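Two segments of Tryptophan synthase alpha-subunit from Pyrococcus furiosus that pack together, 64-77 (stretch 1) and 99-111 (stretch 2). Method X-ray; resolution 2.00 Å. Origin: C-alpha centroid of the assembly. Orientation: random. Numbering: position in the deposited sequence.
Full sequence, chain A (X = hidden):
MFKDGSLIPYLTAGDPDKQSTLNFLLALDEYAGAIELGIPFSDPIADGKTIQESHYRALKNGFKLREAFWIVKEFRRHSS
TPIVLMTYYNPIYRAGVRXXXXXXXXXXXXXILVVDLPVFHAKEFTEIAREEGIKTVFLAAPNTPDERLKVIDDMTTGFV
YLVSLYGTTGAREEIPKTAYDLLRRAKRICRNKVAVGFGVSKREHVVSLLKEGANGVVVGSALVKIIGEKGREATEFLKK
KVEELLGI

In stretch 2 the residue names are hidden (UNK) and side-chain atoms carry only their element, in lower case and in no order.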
ATOM      1  N   LYS A  64      18.207  -3.375   1.216  1.00 41.38           N
ATOM      2  CA  LYS A  64      18.707  -2.804  -0.026  1.00 42.70           C
ATOM      3  C   LYS A  64      17.553  -2.680  -1.008  1.00 41.26           C
ATOM      4  O   LYS A  64      16.740  -3.591  -1.128  1.00 41.63           O
ATOM      5  CB  LYS A  64      19.812  -3.698  -0.601  1.00 47.10           C
ATOM      6  CG  LYS A  64      21.202  -3.093  -0.505  1.00 51.79           C
ATOM      7  CD  LYS A  64      21.439  -2.464   0.861  1.00 56.38           C
ATOM      8  CE  LYS A  64      22.728  -1.652   0.878  1.00 59.97           C
ATOM      9  NZ  LYS A  64      22.745  -0.656   1.984  1.00 61.34           N
ATOM     10  N   LEU A  65      17.490  -1.548  -1.701  1.00 42.13           N
ATOM     11  CA  LEU A  65      16.422  -1.278  -2.662  1.00 43.98           C
ATOM     12  C   LEU A  65      16.049  -2.457  -3.546  1.00 45.70           C
ATOM     13  O   LEU A  65      14.878  -2.828  -3.627  1.00 45.10           O
ATOM     14  CB  LEU A  65      16.793  -0.100  -3.565  1.00 43.68           C
ATOM     15  CG  LEU A  65      15.721   0.262  -4.598  1.00 43.30           C
ATOM     16  CD1 LEU A  65      14.542   0.914  -3.894  1.00 42.47           C
ATOM     17  CD2 LEU A  65      16.294   1.199  -5.651  1.00 43.81           C
ATOM     18  N   ARG A  66      17.043  -3.031  -4.217  1.00 47.37           N
ATOM     19  CA  ARG A  66      16.816  -4.150  -5.121  1.00 47.44           C
ATOM     20  C   ARG A  66      16.218  -5.383  -4.455  1.00 44.92           C
ATOM     21  O   ARG A  66      15.595  -6.212  -5.122  1.00 45.84           O
ATOM     22  CB  ARG A  66      18.122  -4.509  -5.833  1.00 54.17           C
ATOM     23  CG  ARG A  66      18.731  -3.339  -6.601  1.00 63.71           C
ATOM     24  CD  ARG A  66      18.840  -3.611  -8.102  1.00 71.32           C
ATOM     25  NE  ARG A  66      18.194  -2.568  -8.901  1.00 77.98           N
ATOM     26  CZ  ARG A  66      18.513  -1.276  -8.860  1.00 81.77           C
ATOM     27  NH1 ARG A  66      19.479  -0.847  -8.057  1.00 84.65           N
ATOM     28  NH2 ARG A  66      17.859  -0.408  -9.620  1.00 83.62           N
ATOM     29  N   GLU A  67      16.394  -5.513  -3.144  1.00 42.61           N
ATOM     30  CA  GLU A  67      15.842  -6.666  -2.441  1.00 40.05           C
ATOM     31  C   GLU A  67      14.324  -6.657  -2.531  1.00 38.54           C
ATOM     32  O   GLU A  67      13.680  -7.699  -2.413  1.00 39.64           O
ATOM     33  CB  GLU A  67      16.298  -6.672  -0.981  1.00 41.29           C
ATOM     34  CG  GLU A  67      17.729  -7.158  -0.815  1.00 44.09           C
ATOM     35  CD  GLU A  67      18.249  -6.988   0.596  1.00 46.92           C
ATOM     36  OE1 GLU A  67      19.431  -7.309   0.829  1.00 48.43           O
ATOM     37  OE2 GLU A  67      17.480  -6.530   1.471  1.00 50.52           O
ATOM     38  N   ALA A  68      13.751  -5.478  -2.745  1.00 36.64           N
ATOM     39  CA  ALA A  68      12.307  -5.360  -2.869  1.00 35.08           C
ATOM     40  C   ALA A  68      11.888  -6.131  -4.111  1.00 32.92           C
ATOM     41  O   ALA A  68      10.901  -6.861  -4.102  1.00 32.64           O
ATOM     42  CB  ALA A  68      11.913  -3.890  -2.999  1.00 33.18           C
ATOM     43  N   PHE A  69      12.655  -5.968  -5.184  1.00 33.57           N
ATOM     44  CA  PHE A  69      12.356  -6.650  -6.432  1.00 34.83           C
ATOM     45  C   PHE A  69      12.537  -8.156  -6.293  1.00 35.05           C
ATOM     46  O   PHE A  69      11.879  -8.927  -6.982  1.00 36.26           O
ATOM     47  CB  PHE A  69      13.240  -6.110  -7.564  1.00 34.41           C
ATOM     48  CG  PHE A  69      13.036  -4.644  -7.853  1.00 39.29           C
ATOM     49  CD1 PHE A  69      11.752  -4.129  -8.038  1.00 38.16           C
ATOM     50  CD2 PHE A  69      14.126  -3.780  -7.958  1.00 39.36           C
ATOM     51  CE1 PHE A  69      11.557  -2.773  -8.325  1.00 40.98           C
ATOM     52  CE2 PHE A  69      13.943  -2.427  -8.245  1.00 40.95           C
ATOM     53  CZ  PHE A  69      12.655  -1.921  -8.429  1.00 41.21           C
ATOM     54  N   TRP A  70      13.427  -8.571  -5.397  1.00 36.87           N
ATOM     55  CA  TRP A  70      13.680  -9.990  -5.159  1.00 35.64           C
ATOM     56  C   TRP A  70      12.447 -10.608  -4.510  1.00 34.35           C
ATOM     57  O   TRP A  70      12.010 -11.692  -4.884  1.00 34.42           O
ATOM     58  CB  TRP A  70      14.883 -10.162  -4.226  1.00 37.12           C
ATOM     59  CG  TRP A  70      15.127 -11.589  -3.804  1.00 38.30           C
ATOM     60  CD1 TRP A  70      15.888 -12.519  -4.453  1.00 38.14           C
ATOM     61  CD2 TRP A  70      14.582 -12.253  -2.657  1.00 38.47           C
ATOM     62  NE1 TRP A  70      15.851 -13.719  -3.785  1.00 38.27           N
ATOM     63  CE2 TRP A  70      15.049 -13.582  -2.674  1.00 39.50           C
ATOM     64  CE3 TRP A  70      13.731 -11.847  -1.615  1.00 38.68           C
ATOM     65  CZ2 TRP A  70      14.708 -14.518  -1.691  1.00 39.76           C
ATOM     66  CZ3 TRP A  70      13.387 -12.776  -0.636  1.00 39.13           C
ATOM     67  CH2 TRP A  70      13.871 -14.095  -0.684  1.00 41.10           C
ATOM     68  N   ILE A  71      11.905  -9.904  -3.520  1.00 32.68           N
ATOM     69  CA  ILE A  71      10.721 -10.359  -2.801  1.00 32.41           C
ATOM     70  C   ILE A  71       9.561 -10.609  -3.756  1.00 31.25           C
ATOM     71  O   ILE A  71       8.939 -11.670  -3.724  1.00 31.97           O
ATOM     72  CB  ILE A  71      10.297  -9.316  -1.737  1.00 32.19           C
ATOM     73  CG1 ILE A  71      11.339  -9.275  -0.613  1.00 34.03           C
ATOM     74  CG2 ILE A  71       8.925  -9.657  -1.181  1.00 31.81           C
ATOM     75  CD1 ILE A  71      11.086  -8.201   0.434  1.00 32.66           C
ATOM     76  N   VAL A  72       9.280  -9.627  -4.606  1.00 32.60           N
ATOM     77  CA  VAL A  72       8.195  -9.736  -5.571  1.00 34.21           C
ATOM     78  C   VAL A  72       8.448 -10.858  -6.571  1.00 36.58           C
ATOM     79  O   VAL A  72       7.544 -11.627  -6.897  1.00 34.09           O
ATOM     80  CB  VAL A  72       8.002  -8.414  -6.350  1.00 34.55           C
ATOM     81  CG1 VAL A  72       6.975  -8.606  -7.461  1.00 34.49           C
ATOM     82  CG2 VAL A  72       7.553  -7.313  -5.399  1.00 31.41           C
ATOM     83  N   LYS A  73       9.678 -10.946  -7.063  1.00 39.31           N
ATOM     84  CA  LYS A  73      10.023 -11.980  -8.026  1.00 43.02           C
ATOM     85  C   LYS A  73       9.734 -13.352  -7.427  1.00 41.39           C
ATOM     86  O   LYS A  73       9.069 -14.181  -8.045  1.00 41.20           O
ATOM     87  CB  LYS A  73      11.499 -11.879  -8.399  1.00 47.11           C
ATOM     88  CG  LYS A  73      11.856 -12.613  -9.669  1.00 53.87           C
ATOM     89  CD  LYS A  73      13.351 -12.865  -9.757  1.00 59.87           C
ATOM     90  CE  LYS A  73      13.799 -13.869  -8.703  1.00 62.91           C
ATOM     91  NZ  LYS A  73      14.813 -13.302  -7.774  1.00 65.33           N
ATOM     92  N   GLU A  74      10.233 -13.587  -6.215  1.00 40.40           N
ATOM     93  CA  GLU A  74      10.021 -14.861  -5.538  1.00 38.42           C
ATOM     94  C   GLU A  74       8.551 -15.126  -5.270  1.00 36.89           C
ATOM     95  O   GLU A  74       8.080 -16.256  -5.396  1.00 36.32           O
ATOM     96  CB  GLU A  74      10.794 -14.894  -4.221  1.00 41.92           C
ATOM     97  CG  GLU A  74      12.263 -15.182  -4.417  1.00 44.32           C
ATOM     98  CD  GLU A  74      12.488 -16.571  -4.979  1.00 46.93           C
ATOM     99  OE1 GLU A  74      13.342 -16.715  -5.877  1.00 48.82           O
ATOM    100  OE2 GLU A  74      11.805 -17.513  -4.522  1.00 46.25           O
ATOM    101  N   PHE A  75       7.828 -14.081  -4.890  1.00 32.43           N
ATOM    102  CA  PHE A  75       6.409 -14.208  -4.614  1.00 31.35           C
ATOM    103  C   PHE A  75       5.663 -14.591  -5.892  1.00 31.94           C
ATOM    104  O   PHE A  75       4.734 -15.397  -5.861  1.00 28.16           O
ATOM    105  CB  PHE A  75       5.870 -12.882  -4.082  1.00 30.49           C
ATOM    106  CG  PHE A  75       4.405 -12.911  -3.762  1.00 26.90           C
ATOM    107  CD1 PHE A  75       3.933 -13.598  -2.648  1.00 28.73           C
ATOM    108  CD2 PHE A  75       3.497 -12.246  -4.571  1.00 27.96           C
ATOM    109  CE1 PHE A  75       2.567 -13.620  -2.351  1.00 25.65           C
ATOM    110  CE2 PHE A  75       2.135 -12.261  -4.285  1.00 26.30           C
ATOM    111  CZ  PHE A  75       1.672 -12.947  -3.173  1.00 25.23           C
ATOM    112  N   ARG A  76       6.080 -14.000  -7.009  1.00 33.61           N
ATOM    113  CA  ARG A  76       5.460 -14.257  -8.301  1.00 38.35           C
ATOM    114  C   ARG A  76       5.545 -15.721  -8.714  1.00 41.99           C
ATOM    115  O   ARG A  76       4.761 -16.184  -9.541  1.00 43.09           O
ATOM    116  CB  ARG A  76       6.091 -13.361  -9.373  1.00 37.09           C
ATOM    117  CG  ARG A  76       5.506 -11.960  -9.402  1.00 39.47           C
ATOM    118  CD  ARG A  76       4.052 -12.019  -9.855  1.00 39.17           C
ATOM    119  NE  ARG A  76       3.365 -10.740  -9.711  1.00 37.57           N
ATOM    120  CZ  ARG A  76       2.314 -10.551  -8.919  1.00 36.65           C
ATOM    121  NH1 ARG A  76       1.834 -11.557  -8.201  1.00 32.04           N
ATOM    122  NH2 ARG A  76       1.738  -9.358  -8.844  1.00 37.32           N
ATOM    123  N   ARG A  77       6.492 -16.451  -8.134  1.00 44.93           N
ATOM    124  CA  ARG A  77       6.647 -17.867  -8.434  1.00 47.93           C
ATOM    125  C   ARG A  77       5.507 -18.674  -7.827  1.00 47.24           C
ATOM    126  O   ARG A  77       5.245 -19.797  -8.254  1.00 46.16           O
ATOM    127  CB  ARG A  77       7.965 -18.403  -7.872  1.00 52.34           C
ATOM    128  CG  ARG A  77       9.124 -18.395  -8.839  1.00 58.42           C
ATOM    129  CD  ARG A  77      10.358 -18.961  -8.161  1.00 64.65           C
ATOM    130  NE  ARG A  77      11.491 -18.053  -8.272  1.00 71.05           N
ATOM    131  CZ  ARG A  77      12.137 -17.802  -9.405  1.00 75.27           C
ATOM    132  NH1 ARG A  77      11.765 -18.401 -10.528  1.00 77.51           N
ATOM    133  NH2 ARG A  77      13.146 -16.941  -9.414  1.00 77.22           N
ATOM    134  N   UNK A  99      13.970   3.761 -15.450  1.00 46.05           N
ATOM    135  CA  UNK A  99      14.716   2.579 -15.023  1.00 47.49           C
ATOM    136  C   UNK A  99      13.967   1.836 -13.922  1.00 46.15           C
ATOM    137  O   UNK A  99      13.816   0.619 -13.971  1.00 45.59           O
ATOM    138  n   UNK A  99      18.177   4.010 -15.118  1.00 58.48           N
ATOM    139  c   UNK A  99      16.097   2.958 -14.474  1.00 51.44           C
ATOM    140  c   UNK A  99      17.045   3.454 -15.543  1.00 55.83           C
ATOM    141  o   UNK A  99      16.775   3.332 -16.736  1.00 58.06           O
ATOM    142  N   UNK A 100      13.511   2.587 -12.923  1.00 45.29           N
ATOM    143  CA  UNK A 100      12.799   2.009 -11.791  1.00 43.68           C
ATOM    144  C   UNK A 100      11.534   1.287 -12.222  1.00 42.18           C
ATOM    145  O   UNK A 100      11.369   0.094 -11.956  1.00 40.67           O
ATOM    146  c   UNK A 100      11.206   1.530  -6.965  1.00 53.92           C
ATOM    147  c   UNK A 100      10.731   2.026  -9.278  1.00 51.30           C
ATOM    148  c   UNK A 100      12.868   2.588  -8.355  1.00 52.60           C
ATOM    149  c   UNK A 100      12.442   3.103 -10.779  1.00 48.11           C
ATOM    150  c   UNK A 100      12.478   2.073  -7.119  1.00 54.19           C
ATOM    151  c   UNK A 100      10.331   1.506  -8.046  1.00 52.51           C
ATOM    152  c   UNK A 100      12.002   2.568  -9.444  1.00 50.86           C
ATOM    153  N   UNK A 101      10.638   2.010 -12.884  1.00 40.99           N
ATOM    154  CA  UNK A 101       9.379   1.432 -13.337  1.00 40.60           C
ATOM    155  C   UNK A 101       9.586   0.184 -14.196  1.00 40.93           C
ATOM    156  O   UNK A 101       8.845  -0.796 -14.077  1.00 39.88           O
ATOM    157  c   UNK A 101       7.292   4.636 -14.136  1.00 38.67           C
ATOM    158  c   UNK A 101       8.153   3.711 -13.287  1.00 38.85           C
ATOM    159  c   UNK A 101       8.572   2.483 -14.106  1.00 39.35           C
ATOM    160  c   UNK A 101       7.389   3.263 -12.050  1.00 37.91           C
ATOM    161  N   UNK A 102      10.605   0.216 -15.049  1.00 41.55           N
ATOM    162  CA  UNK A 102      10.910  -0.910 -15.930  1.00 42.10           C
ATOM    163  C   UNK A 102      11.283  -2.173 -15.152  1.00 42.40           C
ATOM    164  O   UNK A 102      10.741  -3.253 -15.403  1.00 40.89           O
ATOM    165  c   UNK A 102      12.043  -0.536 -16.879  1.00 42.61           C
ATOM    166  N   UNK A 103      12.216  -2.036 -14.217  1.00 42.49           N
ATOM    167  CA  UNK A 103      12.649  -3.176 -13.419  1.00 43.99           C
ATOM    168  C   UNK A 103      11.507  -3.652 -12.521  1.00 41.92           C
ATOM    169  O   UNK A 103      11.371  -4.844 -12.255  1.00 40.42           O
ATOM    170  o   UNK A 103      16.150  -2.365 -11.161  1.00 61.69           O
ATOM    171  c   UNK A 103      14.586  -3.986 -11.937  1.00 55.29           C
ATOM    172  c   UNK A 103      15.877  -3.581 -11.244  1.00 59.22           C
ATOM    173  c   UNK A 103      13.870  -2.798 -12.575  1.00 48.17           C
ATOM    174  o   UNK A 103      16.618  -4.476 -10.779  1.00 62.67           O
ATOM    175  N   UNK A 104      10.678  -2.716 -12.063  1.00 40.38           N
ATOM    176  CA  UNK A 104       9.548  -3.064 -11.207  1.00 37.72           C
ATOM    177  C   UNK A 104       8.594  -3.954 -11.991  1.00 37.48           C
ATOM    178  O   UNK A 104       8.166  -5.010 -11.516  1.00 34.89           O
ATOM    179  c   UNK A 104       8.828  -1.802 -10.743  1.00 37.82           C
ATOM    180  N   UNK A 105       8.272  -3.515 -13.204  1.00 38.32           N
ATOM    181  CA  UNK A 105       7.381  -4.259 -14.085  1.00 38.53           C
ATOM    182  C   UNK A 105       8.000  -5.618 -14.400  1.00 39.56           C
ATOM    183  O   UNK A 105       7.309  -6.637 -14.426  1.00 39.82           O
ATOM    184  n   UNK A 105       2.609  -5.419 -16.322  1.00 48.90           N
ATOM    185  c   UNK A 105       6.233  -4.112 -16.408  1.00 40.69           C
ATOM    186  c   UNK A 105       7.157  -3.459 -15.376  1.00 40.46           C
ATOM    187  c   UNK A 105       3.939  -5.042 -16.880  1.00 44.36           C
ATOM    188  c   UNK A 105       4.853  -4.403 -15.840  1.00 43.39           C
ATOM    189  N   UNK A 106       9.308  -5.627 -14.631  1.00 40.75           N
ATOM    190  CA  UNK A 106      10.029  -6.857 -14.946  1.00 41.52           C
ATOM    191  C   UNK A 106       9.919  -7.888 -13.826  1.00 40.94           C
ATOM    192  O   UNK A 106       9.828  -9.088 -14.087  1.00 41.98           O
ATOM    193  c   UNK A 106      11.500  -6.546 -15.218  1.00 40.07           C
ATOM    194  N   UNK A 107       9.927  -7.412 -12.585  1.00 39.35           N
ATOM    195  CA  UNK A 107       9.844  -8.284 -11.416  1.00 38.82           C
ATOM    196  C   UNK A 107       8.441  -8.834 -11.171  1.00 37.35           C
ATOM    197  O   UNK A 107       8.275  -9.841 -10.480  1.00 36.17           O
ATOM    198  o   UNK A 107      11.623  -7.022 -10.356  1.00 45.93           O
ATOM    199  c   UNK A 107      10.314  -7.529 -10.171  1.00 42.01           C
ATOM    200  N   UNK A 108       7.434  -8.167 -11.725  1.00 34.53           N
ATOM    201  CA  UNK A 108       6.066  -8.620 -11.544  1.00 33.70           C
ATOM    202  C   UNK A 108       5.157  -7.653 -10.799  1.00 31.22           C
ATOM    203  O   UNK A 108       4.049  -8.022 -10.398  1.00 29.30           O
ATOM    204  N   UNK A 109       5.623  -6.418 -10.614  1.00 30.79           N
ATOM    205  CA  UNK A 109       4.841  -5.394  -9.917  1.00 29.40           C
ATOM    206  C   UNK A 109       3.699  -4.915 -10.820  1.00 28.81           C
ATOM    207  O   UNK A 109       3.907  -4.652 -11.998  1.00 27.41           O
ATOM    208  c   UNK A 109       6.756  -4.597  -8.502  1.00 28.69           C
ATOM    209  c   UNK A 109       4.843  -3.045  -8.991  1.00 25.81           C
ATOM    210  c   UNK A 109       5.718  -4.178  -9.539  1.00 29.43           C
ATOM    211  N   UNK A 110       2.500  -4.785 -10.260  1.00 29.34           N
ATOM    212  CA  UNK A 110       1.348  -4.351 -11.046  1.00 28.03           C
ATOM    213  C   UNK A 110       1.080  -2.850 -10.983  1.00 28.82           C
ATOM    214  O   UNK A 110       0.773  -2.219 -11.999  1.00 24.62           O
ATOM    215  o   UNK A 110       0.340  -7.143 -11.779  1.00 36.07           O
ATOM    216  c   UNK A 110       0.302  -6.607 -10.654  1.00 33.94           C
ATOM    217  o   UNK A 110       0.429  -7.240  -9.586  1.00 33.13           O
ATOM    218  c   UNK A 110       0.110  -5.111 -10.591  1.00 30.63           C
ATOM    219  N   UNK A 111       1.201  -2.281  -9.790  1.00 26.16           N
ATOM    220  CA  UNK A 111       0.952  -0.862  -9.643  1.00 26.23           C
ATOM    221  C   UNK A 111       1.968  -0.191  -8.751  1.00 25.31           C
ATOM    222  O   UNK A 111       2.721  -0.859  -8.040  1.00 22.50           O
TER

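Position 99 has two side-chain carbons, the second carrying one oxygen and one nitrogen. It touches nothing on stretch 1. This amide is Asn99.

Position 100 has one carbon followed by a ring of six carbons, with no oxygen. The ring meets Leu65 and Phe69. It is Phe100. The edge of Phe69 points toward its face, with ring centroids 5.5 Å apart and planes at 63°. Leu65 CD1 lies at its edge, 4.0 Å from Phe100 CE1.

Position 101 has four carbons, forked at the second. Its CA-to-CB bond points away from stretch 1. It is Leu101.

Position 102 has a single carbon, out of reach. It is Ala102.

Position 103 has three carbons, the third carrying two oxygens. The oxygens meet the Arg66 guanidinium, and the chain crosses the Phe69 ring. A carboxylate on a chain of this length is Glu103. It forms a salt bridge with Arg66, with Arg66 NH2 3.0 Å from Glu103 OE2. Arg66 NE also donates to Glu103 OE2 at 3.1 Å. Glu103 CG sits over one face of the Phe69 ring, 4.2 Å from its centroid, in a CH-pi contact.

Position 104 has one carbon, its CB, 3.8 Å from Phe69 CE1. It is Ala104.

Position 105 has four carbons in a row ending in nitrogen. Its CA-to-CB bond points away from stretch 1. It is Lys105.

Position 106 has one carbon, out of reach. It is Ala106.

Position 107 has one carbon and then one oxygen, which lies near Phe69. It is Ser107. Ser107 OG donates to Glu103 O at 2.9 Å, back within its own helix, and lies 3.4 Å from Phe69 CB.

Position 108 has no side-chain atoms. Its backbone O accepts from Arg76 NE at 2.9 Å. Its phi is positive, in a Schellman motif that closes the helix. An ideal CB would jam against the preceding carbonyl and lie 2.5 Å from Arg76 CG. It is Gly108.

Position 109 has one carbon carrying two more, near Val72. It is Val109. Its CA-to-CB bond points away, yet Val109 CG2 lies 4.1 Å from Val72 CG1.

Position 110 has two carbons, the second carrying two oxygens, one against the Arg76 guanidinium. It is Asp110. Asp110 OD1 forms a salt bridge with Arg76 NH2 at 2.6 Å.

Position 111 has no side-chain atoms and no contact. It is Gly111.

The helices run 26° apart, with axes 9.4 Å apart at their closest. Phe69 is the knob, set among Phe100, Glu103, Ala104 and Ser107. Arg66 binds the carboxylate beside it. Arg76 ties down the turn after the second helix.

Stretch 2 99-111: NFLAEAKASGVDG
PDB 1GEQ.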